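Long-range contacts in beta-galactosidase/beta-glucuronidase (PDB 6MVF), which binds flavin mononucleotide and, as a family 2 glycoside hydrolase, probably hydrolyses beta-linked glycosides such as glucuronides: residues Y90-A95 and G162-S167; S74-K79 and D131-I136. All blocks are in the same frame, centred on the assembly; numbering follows the deposited sequence.

Interaction 1: residues Y90-A95 and G162-S167; sequences YVEVLA and GVNLIS
Glu92 and Asn164 form a hydrogen-bonded pair in an antiparallel sheet, part of the jelly-roll beta-sandwich of the family 2 sugar-binding domain. Strands 90-93 and 163-167 are neighbours here, with their segment axes 4.6 Å apart. The backbones of Glu92 and Asn164 are joined in both directions, N to O each way. Tyr90 and Ile166 form the next hydrogen-bonded pair, also bonded both ways. All four side chains lie on one face of the sheet. Val91, Val93, Val163 and Leu165 lie on the other, which is turned to the interior of the sandwich; there Val91 CG2 meets Val163 CG1 at 3.9 Å. At the end of the ladder Leu94 N donates to Gly162 O at 3.2 Å. A water links the same oxygen to Ala95 O.

The Glu92 side chain is extended, with CG anti to the backbone N (chi1 168°). This lays it alongside Asn164, both pointing the same way. Its OE1 forms a salt bridge with Arg120, on the neighbouring strand 119-122. Ile166 CD1 also touches Glu92 OE1, at 3.5 Å, so an apolar branch covers part of the carboxylate. The other oxygen turns to the amide. Asn164 ND2 donates to the anti lone pair of Glu92 OE2 at 2.9 Å, with the amide and carboxylate planes 65° apart.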
ATOM      1  N   TYR A  90      14.256 -10.404 -26.141  1.00 35.09           N
ATOM      2  CA  TYR A  90      15.157  -9.269 -26.234  1.00 35.33           C
ATOM      3  C   TYR A  90      15.755  -9.008 -24.861  1.00 32.48           C
ATOM      4  O   TYR A  90      15.059  -9.121 -23.849  1.00 34.69           O
ATOM      5  CB  TYR A  90      14.421  -8.011 -26.729  1.00 32.68           C
ATOM      6  CG  TYR A  90      14.218  -7.907 -28.230  1.00 33.17           C
ATOM      7  CD1 TYR A  90      13.199  -8.613 -28.883  1.00 31.91           C
ATOM      8  CD2 TYR A  90      15.017  -7.065 -28.993  1.00 30.62           C
ATOM      9  CE1 TYR A  90      13.018  -8.495 -30.272  1.00 33.46           C
ATOM     10  CE2 TYR A  90      14.832  -6.931 -30.369  1.00 33.28           C
ATOM     11  CZ  TYR A  90      13.844  -7.642 -31.005  1.00 35.00           C
ATOM     12  OH  TYR A  90      13.701  -7.492 -32.371  1.00 33.75           O
ATOM     13  N   VAL A  91      17.039  -8.669 -24.818  1.00 32.81           N
ATOM     14  CA  VAL A  91      17.643  -8.132 -23.601  1.00 35.24           C
ATOM     15  C   VAL A  91      17.732  -6.625 -23.764  1.00 31.65           C
ATOM     16  O   VAL A  91      18.087  -6.124 -24.837  1.00 33.04           O
ATOM     17  CB  VAL A  91      19.021  -8.753 -23.281  1.00 26.83           C
ATOM     18  CG1 VAL A  91      19.984  -8.589 -24.423  1.00 33.60           C
ATOM     19  CG2 VAL A  91      19.594  -8.110 -22.057  1.00 26.48           C
ATOM     20  N   GLU A  92      17.354  -5.898 -22.713  1.00 32.36           N
ATOM     21  CA  GLU A  92      17.347  -4.441 -22.714  1.00 32.07           C
ATOM     22  C   GLU A  92      18.235  -3.954 -21.574  1.00 33.35           C
ATOM     23  O   GLU A  92      17.924  -4.177 -20.401  1.00 29.15           O
ATOM     24  CB  GLU A  92      15.921  -3.923 -22.579  1.00 30.62           C
ATOM     25  CG  GLU A  92      15.798  -2.454 -22.272  1.00 32.92           C
ATOM     26  CD  GLU A  92      14.345  -2.000 -22.216  1.00 43.57           C
ATOM     27  OE1 GLU A  92      13.790  -1.644 -23.294  1.00 39.58           O
ATOM     28  OE2 GLU A  92      13.757  -2.011 -21.097  1.00 43.86           O
ATOM     29  N   VAL A  93      19.352  -3.310 -21.924  1.00 34.48           N
ATOM     30  CA  VAL A  93      20.246  -2.655 -20.970  1.00 33.53           C
ATOM     31  C   VAL A  93      19.877  -1.178 -20.926  1.00 35.63           C
ATOM     32  O   VAL A  93      19.860  -0.508 -21.968  1.00 37.71           O
ATOM     33  CB  VAL A  93      21.721  -2.835 -21.366  1.00 32.87           C
ATOM     34  CG1 VAL A  93      22.635  -2.092 -20.388  1.00 30.41           C
ATOM     35  CG2 VAL A  93      22.090  -4.323 -21.454  1.00 28.98           C
ATOM     36  N   LEU A  94      19.577  -0.657 -19.734  1.00 34.11           N
ATOM     37  CA  LEU A  94      19.096   0.725 -19.669  1.00 38.08           C
ATOM     38  C   LEU A  94      20.237   1.733 -19.665  1.00 36.13           C
ATOM     39  O   LEU A  94      19.988   2.919 -19.919  1.00 37.19           O
ATOM     40  CB  LEU A  94      18.188   0.935 -18.443  1.00 31.04           C
ATOM     41  CG  LEU A  94      16.914   0.072 -18.433  1.00 35.32           C
ATOM     42  CD1 LEU A  94      16.147   0.132 -17.089  1.00 27.99           C
ATOM     43  CD2 LEU A  94      16.006   0.410 -19.607  1.00 26.23           C
ATOM     44  N   ALA A  95      21.464   1.274 -19.384  1.00 33.00           N
ATOM     45  CA  ALA A  95      22.707   2.026 -19.533  1.00 35.28           C
ATOM     46  C   ALA A  95      23.892   1.154 -19.115  1.00 33.24           C
ATOM     47  O   ALA A  95      23.817   0.391 -18.144  1.00 35.44           O
ATOM     48  CB  ALA A  95      22.695   3.334 -18.718  1.00 30.33           C
ATOM     49  N   GLY A 162      20.131  -0.926 -14.342  1.00 36.78           N
ATOM     50  CA  GLY A 162      19.464  -2.209 -14.410  1.00 30.27           C
ATOM     51  C   GLY A 162      19.298  -2.685 -15.838  1.00 28.32           C
ATOM     52  O   GLY A 162      19.665  -2.009 -16.802  1.00 32.34           O
ATOM     53  N   VAL A 163      18.697  -3.874 -15.952  1.00 30.20           N
ATOM     54  CA  VAL A 163      18.620  -4.651 -17.191  1.00 30.83           C
ATOM     55  C   VAL A 163      17.261  -5.348 -17.243  1.00 27.75           C
ATOM     56  O   VAL A 163      16.745  -5.794 -16.215  1.00 30.95           O
ATOM     57  CB  VAL A 163      19.781  -5.686 -17.281  1.00 30.24           C
ATOM     58  CG1 VAL A 163      19.612  -6.610 -18.476  1.00 28.43           C
ATOM     59  CG2 VAL A 163      21.147  -4.996 -17.342  1.00 25.43           C
ATOM     60  N   ASN A 164      16.686  -5.457 -18.444  1.00 29.06           N
ATOM     61  CA  ASN A 164      15.354  -6.019 -18.634  1.00 33.17           C
ATOM     62  C   ASN A 164      15.363  -7.098 -19.703  1.00 32.12           C
ATOM     63  O   ASN A 164      16.115  -7.033 -20.677  1.00 31.56           O
ATOM     64  CB  ASN A 164      14.327  -4.969 -19.070  1.00 33.71           C
ATOM     65  CG  ASN A 164      13.919  -4.046 -17.953  1.00 35.40           C
ATOM     66  OD1 ASN A 164      13.641  -4.487 -16.839  1.00 40.24           O
ATOM     67  ND2 ASN A 164      13.867  -2.749 -18.249  1.00 29.28           N
ATOM     68  N   LEU A 165      14.473  -8.067 -19.524  1.00 33.23           N
ATOM     69  CA  LEU A 165      14.164  -9.079 -20.523  1.00 32.24           C
ATOM     70  C   LEU A 165      12.786  -8.769 -21.095  1.00 34.75           C
ATOM     71  O   LEU A 165      11.849  -8.498 -20.335  1.00 35.58           O
ATOM     72  CB  LEU A 165      14.189 -10.468 -19.894  1.00 29.28           C
ATOM     73  CG  LEU A 165      14.477 -11.701 -20.725  1.00 35.60           C
ATOM     74  CD1 LEU A 165      15.894 -11.638 -21.252  1.00 35.82           C
ATOM     75  CD2 LEU A 165      14.276 -12.936 -19.857  1.00 33.05           C
ATOM     76  N   ILE A 166      12.665  -8.776 -22.422  1.00 32.77           N
ATOM     77  CA  ILE A 166      11.404  -8.465 -23.093  1.00 37.69           C
ATOM     78  C   ILE A 166      10.982  -9.660 -23.951  1.00 37.25           C
ATOM     79  O   ILE A 166      11.744 -10.124 -24.810  1.00 36.78           O
ATOM     80  CB  ILE A 166      11.500  -7.185 -23.941  1.00 32.06           C
ATOM     81  CG1 ILE A 166      11.940  -6.001 -23.071  1.00 29.69           C
ATOM     82  CG2 ILE A 166      10.157  -6.903 -24.613  1.00 25.44           C
ATOM     83  CD1 ILE A 166      12.152  -4.704 -23.831  1.00 26.46           C
ATOM     84  N   SER A 167       9.767 -10.146 -23.722  1.00 35.35           N
ATOM     85  CA  SER A 167       9.159 -11.228 -24.482  1.00 28.74           C
ATOM     86  C   SER A 167       8.001 -10.650 -25.290  1.00 35.41           C
ATOM     87  O   SER A 167       7.114 -10.003 -24.720  1.00 30.70           O
ATOM     88  CB  SER A 167       8.673 -12.323 -23.529  1.00 25.97           C
ATOM     89  OG  SER A 167       7.952 -13.317 -24.209  1.00 38.37           O
TER
HETATM   90  O   HOH W   1      22.082  -0.646 -16.307  1.00 33.13           O

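Interaction 2: residues S74-K79 and D131-I136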
ATOM      1  N   SER A  74      27.498 -11.269 -14.788  1.00 33.81           N
ATOM      2  CA  SER A  74      26.857 -12.441 -15.364  1.00 35.21           C
ATOM      3  C   SER A  74      25.805 -12.971 -14.406  1.00 32.14           C
ATOM      4  O   SER A  74      25.944 -12.858 -13.184  1.00 35.22           O
ATOM      5  CB  SER A  74      27.865 -13.547 -15.705  1.00 35.47           C
ATOM      6  OG  SER A  74      28.340 -14.159 -14.527  1.00 37.82           O
ATOM      7  N   ARG A  75      24.751 -13.547 -14.983  1.00 35.63           N
ATOM      8  CA  ARG A  75      23.668 -14.165 -14.227  1.00 33.32           C
ATOM      9  C   ARG A  75      22.969 -15.175 -15.122  1.00 36.28           C
ATOM     10  O   ARG A  75      23.238 -15.263 -16.321  1.00 38.13           O
ATOM     11  CB  ARG A  75      22.668 -13.128 -13.711  1.00 35.88           C
ATOM     12  CG  ARG A  75      21.736 -12.578 -14.769  1.00 30.46           C
ATOM     13  CD  ARG A  75      20.527 -11.944 -14.108  1.00 37.17           C
ATOM     14  NE  ARG A  75      19.423 -12.894 -14.029  1.00 42.46           N
ATOM     15  CZ  ARG A  75      18.294 -12.688 -13.362  1.00 38.05           C
ATOM     16  NH1 ARG A  75      18.097 -11.568 -12.693  1.00 37.03           N
ATOM     17  NH2 ARG A  75      17.358 -13.614 -13.367  1.00 32.04           N
ATOM     18  N   THR A  76      22.046 -15.928 -14.524  1.00 45.00           N
ATOM     19  CA  THR A  76      21.252 -16.932 -15.221  1.00 37.32           C
ATOM     20  C   THR A  76      19.812 -16.450 -15.380  1.00 35.76           C
ATOM     21  O   THR A  76      19.321 -15.656 -14.576  1.00 38.74           O
ATOM     22  CB  THR A  76      21.329 -18.255 -14.460  1.00 39.57           C
ATOM     23  OG1 THR A  76      22.660 -18.756 -14.595  1.00 40.60           O
ATOM     24  CG2 THR A  76      20.342 -19.298 -15.001  1.00 43.06           C
ATOM     25  N   PHE A  77      19.151 -16.878 -16.458  1.00 38.31           N
ATOM     26  CA  PHE A  77      17.751 -16.522 -16.667  1.00 38.78           C
ATOM     27  C   PHE A  77      17.035 -17.650 -17.399  1.00 39.13           C
ATOM     28  O   PHE A  77      17.655 -18.438 -18.120  1.00 41.30           O
ATOM     29  CB  PHE A  77      17.591 -15.182 -17.420  1.00 34.74           C
ATOM     30  CG  PHE A  77      18.035 -15.202 -18.869  1.00 35.65           C
ATOM     31  CD1 PHE A  77      19.354 -14.961 -19.220  1.00 34.51           C
ATOM     32  CD2 PHE A  77      17.117 -15.403 -19.888  1.00 38.74           C
ATOM     33  CE1 PHE A  77      19.747 -14.947 -20.561  1.00 32.68           C
ATOM     34  CE2 PHE A  77      17.520 -15.391 -21.233  1.00 38.07           C
ATOM     35  CZ  PHE A  77      18.826 -15.157 -21.560  1.00 26.88           C
ATOM     36  N   LYS A  78      15.725 -17.738 -17.176  1.00 31.74           N
ATOM     37  CA  LYS A  78      14.899 -18.706 -17.878  1.00 38.97           C
ATOM     38  C   LYS A  78      14.371 -18.068 -19.148  1.00 39.04           C
ATOM     39  O   LYS A  78      14.051 -16.878 -19.168  1.00 36.03           O
ATOM     40  CB  LYS A  78      13.734 -19.190 -17.010  1.00 33.39           C
ATOM     41  CG  LYS A  78      14.176 -19.861 -15.728  1.00 49.31           C
ATOM     42  CD  LYS A  78      13.515 -21.228 -15.547  1.00 65.49           C
ATOM     43  CE  LYS A  78      14.476 -22.255 -14.933  1.00 56.29           C
ATOM     44  NZ  LYS A  78      15.155 -21.728 -13.707  1.00 54.75           N
ATOM     45  N   LYS A  79      14.313 -18.854 -20.207  1.00 41.28           N
ATOM     46  CA  LYS A  79      13.827 -18.355 -21.481  1.00 37.98           C
ATOM     47  C   LYS A  79      12.336 -18.070 -21.347  1.00 40.94           C
ATOM     48  O   LYS A  79      11.581 -18.968 -20.957  1.00 46.03           O
ATOM     49  CB  LYS A  79      14.111 -19.382 -22.579  1.00 38.60           C
ATOM     50  CG  LYS A  79      13.615 -19.025 -23.977  1.00 43.02           C
ATOM     51  CD  LYS A  79      13.314 -20.306 -24.750  1.00 48.69           C
ATOM     52  CE  LYS A  79      12.614 -20.052 -26.081  1.00 54.41           C
ATOM     53  NZ  LYS A  79      13.515 -19.443 -27.107  1.00 59.34           N
ATOM     54  N   ASP A 131      17.400 -22.832 -18.197  1.00 52.61           N
ATOM     55  CA  ASP A 131      18.393 -21.836 -17.829  1.00 42.57           C
ATOM     56  C   ASP A 131      19.217 -21.413 -19.039  1.00 46.74           C
ATOM     57  O   ASP A 131      19.525 -22.223 -19.917  1.00 50.68           O
ATOM     58  CB  ASP A 131      19.300 -22.386 -16.732  1.00 48.25           C
ATOM     59  CG  ASP A 131      18.607 -22.462 -15.380  1.00 58.44           C
ATOM     60  OD1 ASP A 131      17.469 -21.958 -15.265  1.00 53.87           O
ATOM     61  OD2 ASP A 131      19.201 -23.024 -14.428  1.00 68.51           O
ATOM     62  N   ASN A 132      19.536 -20.121 -19.093  1.00 42.36           N
ATOM     63  CA  ASN A 132      20.494 -19.557 -20.032  1.00 46.12           C
ATOM     64  C   ASN A 132      21.487 -18.728 -19.227  1.00 40.34           C
ATOM     65  O   ASN A 132      21.239 -18.407 -18.065  1.00 41.98           O
ATOM     66  CB  ASN A 132      19.807 -18.693 -21.114  1.00 36.45           C
ATOM     67  CG  ASN A 132      18.869 -19.493 -21.999  1.00 41.19           C
ATOM     68  OD1 ASN A 132      19.139 -19.709 -23.186  1.00 42.46           O
ATOM     69  ND2 ASN A 132      17.755 -19.943 -21.427  1.00 44.73           N
ATOM     70  N   GLU A 133      22.622 -18.387 -19.834  1.00 42.59           N
ATOM     71  CA  GLU A 133      23.598 -17.508 -19.193  1.00 47.36           C
ATOM     72  C   GLU A 133      23.706 -16.180 -19.938  1.00 42.18           C
ATOM     73  O   GLU A 133      23.848 -16.152 -21.166  1.00 42.03           O
ATOM     74  CB  GLU A 133      24.969 -18.177 -19.090  1.00 45.61           C
ATOM     75  CG  GLU A 133      25.253 -18.744 -17.688  1.00 53.09           C
ATOM     76  CD  GLU A 133      25.754 -17.685 -16.682  1.00 58.20           C
ATOM     77  OE1 GLU A 133      26.554 -16.796 -17.071  1.00 48.86           O
ATOM     78  OE2 GLU A 133      25.353 -17.750 -15.491  1.00 60.17           O
ATOM     79  N   LEU A 134      23.628 -15.089 -19.186  1.00 42.03           N
ATOM     80  CA  LEU A 134      23.735 -13.731 -19.702  1.00 40.77           C
ATOM     81  C   LEU A 134      25.023 -13.100 -19.184  1.00 42.85           C
ATOM     82  O   LEU A 134      25.260 -13.077 -17.966  1.00 33.48           O
ATOM     83  CB  LEU A 134      22.517 -12.903 -19.277  1.00 35.63           C
ATOM     84  CG  LEU A 134      22.422 -11.410 -19.586  1.00 40.02           C
ATOM     85  CD1 LEU A 134      22.527 -11.207 -21.061  1.00 34.80           C
ATOM     86  CD2 LEU A 134      21.103 -10.827 -19.059  1.00 35.60           C
ATOM     87  N   THR A 135      25.848 -12.593 -20.109  1.00 39.14           N
ATOM     88  CA  THR A 135      27.161 -12.026 -19.797  1.00 39.23           C
ATOM     89  C   THR A 135      27.256 -10.631 -20.399  1.00 35.36           C
ATOM     90  O   THR A 135      27.065 -10.466 -21.608  1.00 34.60           O
ATOM     91  CB  THR A 135      28.286 -12.923 -20.341  1.00 39.96           C
ATOM     92  OG1 THR A 135      28.163 -14.238 -19.778  1.00 48.00           O
ATOM     93  CG2 THR A 135      29.654 -12.370 -19.984  1.00 33.06           C
ATOM     94  N   ILE A 136      27.540  -9.628 -19.567  1.00 32.60           N
ATOM     95  CA  ILE A 136      27.706  -8.246 -20.026  1.00 35.25           C
ATOM     96  C   ILE A 136      29.080  -7.748 -19.582  1.00 39.03           C
ATOM     97  O   ILE A 136      29.311  -7.498 -18.391  1.00 30.80           O
ATOM     98  CB  ILE A 136      26.602  -7.316 -19.507  1.00 35.94           C
ATOM     99  CG1 ILE A 136      25.218  -7.882 -19.833  1.00 38.09           C
ATOM    100  CG2 ILE A 136      26.768  -5.916 -20.117  1.00 35.17           C
ATOM    101  CD1 ILE A 136      24.083  -7.314 -18.970  1.00 32.83           C
TER
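Thr76 and Glu133 face each other as a non-hydrogen-bonded pair in the antiparallel six-strand sheet of the sugar-binding domain's jelly-roll sandwich. Their side chains supply the bond that their backbones do not make to each other. Thr76 OG1 donates to Glu133 OE2 at 3.0 Å. Glu133 OE2 is met on its anti side, 25° out of the carboxylate plane. Glu133 bends at chi2 (-82°), and its chain crosses that of Thr76 at about a right angle.

The backbone ladder uses the alternate pairs. Arg75 and Leu134 exchange two N-H to O bonds, and so do Phe77 and Asn132. Glu133 N is accepted by Asn105 OD1, in the turn after strand 99-104. Thr76 O accepts twice from one side chain: Arg75 NE at 2.8 Å and NH2 at 3.1 Å. The guanidinium grips this oxygen side-on, with the oxygen close to its plane.

At the end of the strands Lys78 and Asp131 lie side by side. Lys78 NZ forms a salt bridge with Asp131 OD1 at 2.8 Å, on the syn lone pair. This pair is exposed.

Arg75, Phe77, Asn132 and Leu134 lie on the opposite face. Phe77 CG sits between the backbone N and the carbonyl carbon (chi1 68°), which carries the ring across to the partner strand. Asn132 CB lies over one ring face, 3.9 Å from its centroid. Leu134 CB meets Phe77 CE1 obliquely at 3.7 Å.

The cross-strand side-chain hydrogen bonds, Thr76 with Glu133 and Lys78 with Asp131, thus share one face. On the other, the buried Asn132 can pack on Phe77 because its amide is satisfied at both ends: ND2 donates to Arg128 O, and OD1 accepts from Asn105 ND2.

Overall arrangement
Interactions 1 and 2 lie in the two facing sheets of one jelly-roll sandwich, with centres 12 Å apart. Interaction 1 joins the middle strands of a four-strand sheet, and interaction 2 those of a six-strand sheet. Along the chain the order is 70-78, 88-93, 131-139 and 163-168, so the contacts interleave and successive strands of this set change sheets. Between the sheets Leu165 CD2 packs on Phe77 CD2 at 3.8 Å, and Val163 CG2 meets Ile136 CD1 at 4.1 Å. These contacts are part of the apolar packing between the two sheets. Interaction 1 is nearer the flavin: the side chain of Tyr90 is about 11 Å from the bound FMN, and Tyr90 OH is hydrogen-bonded to Asp176 OD2.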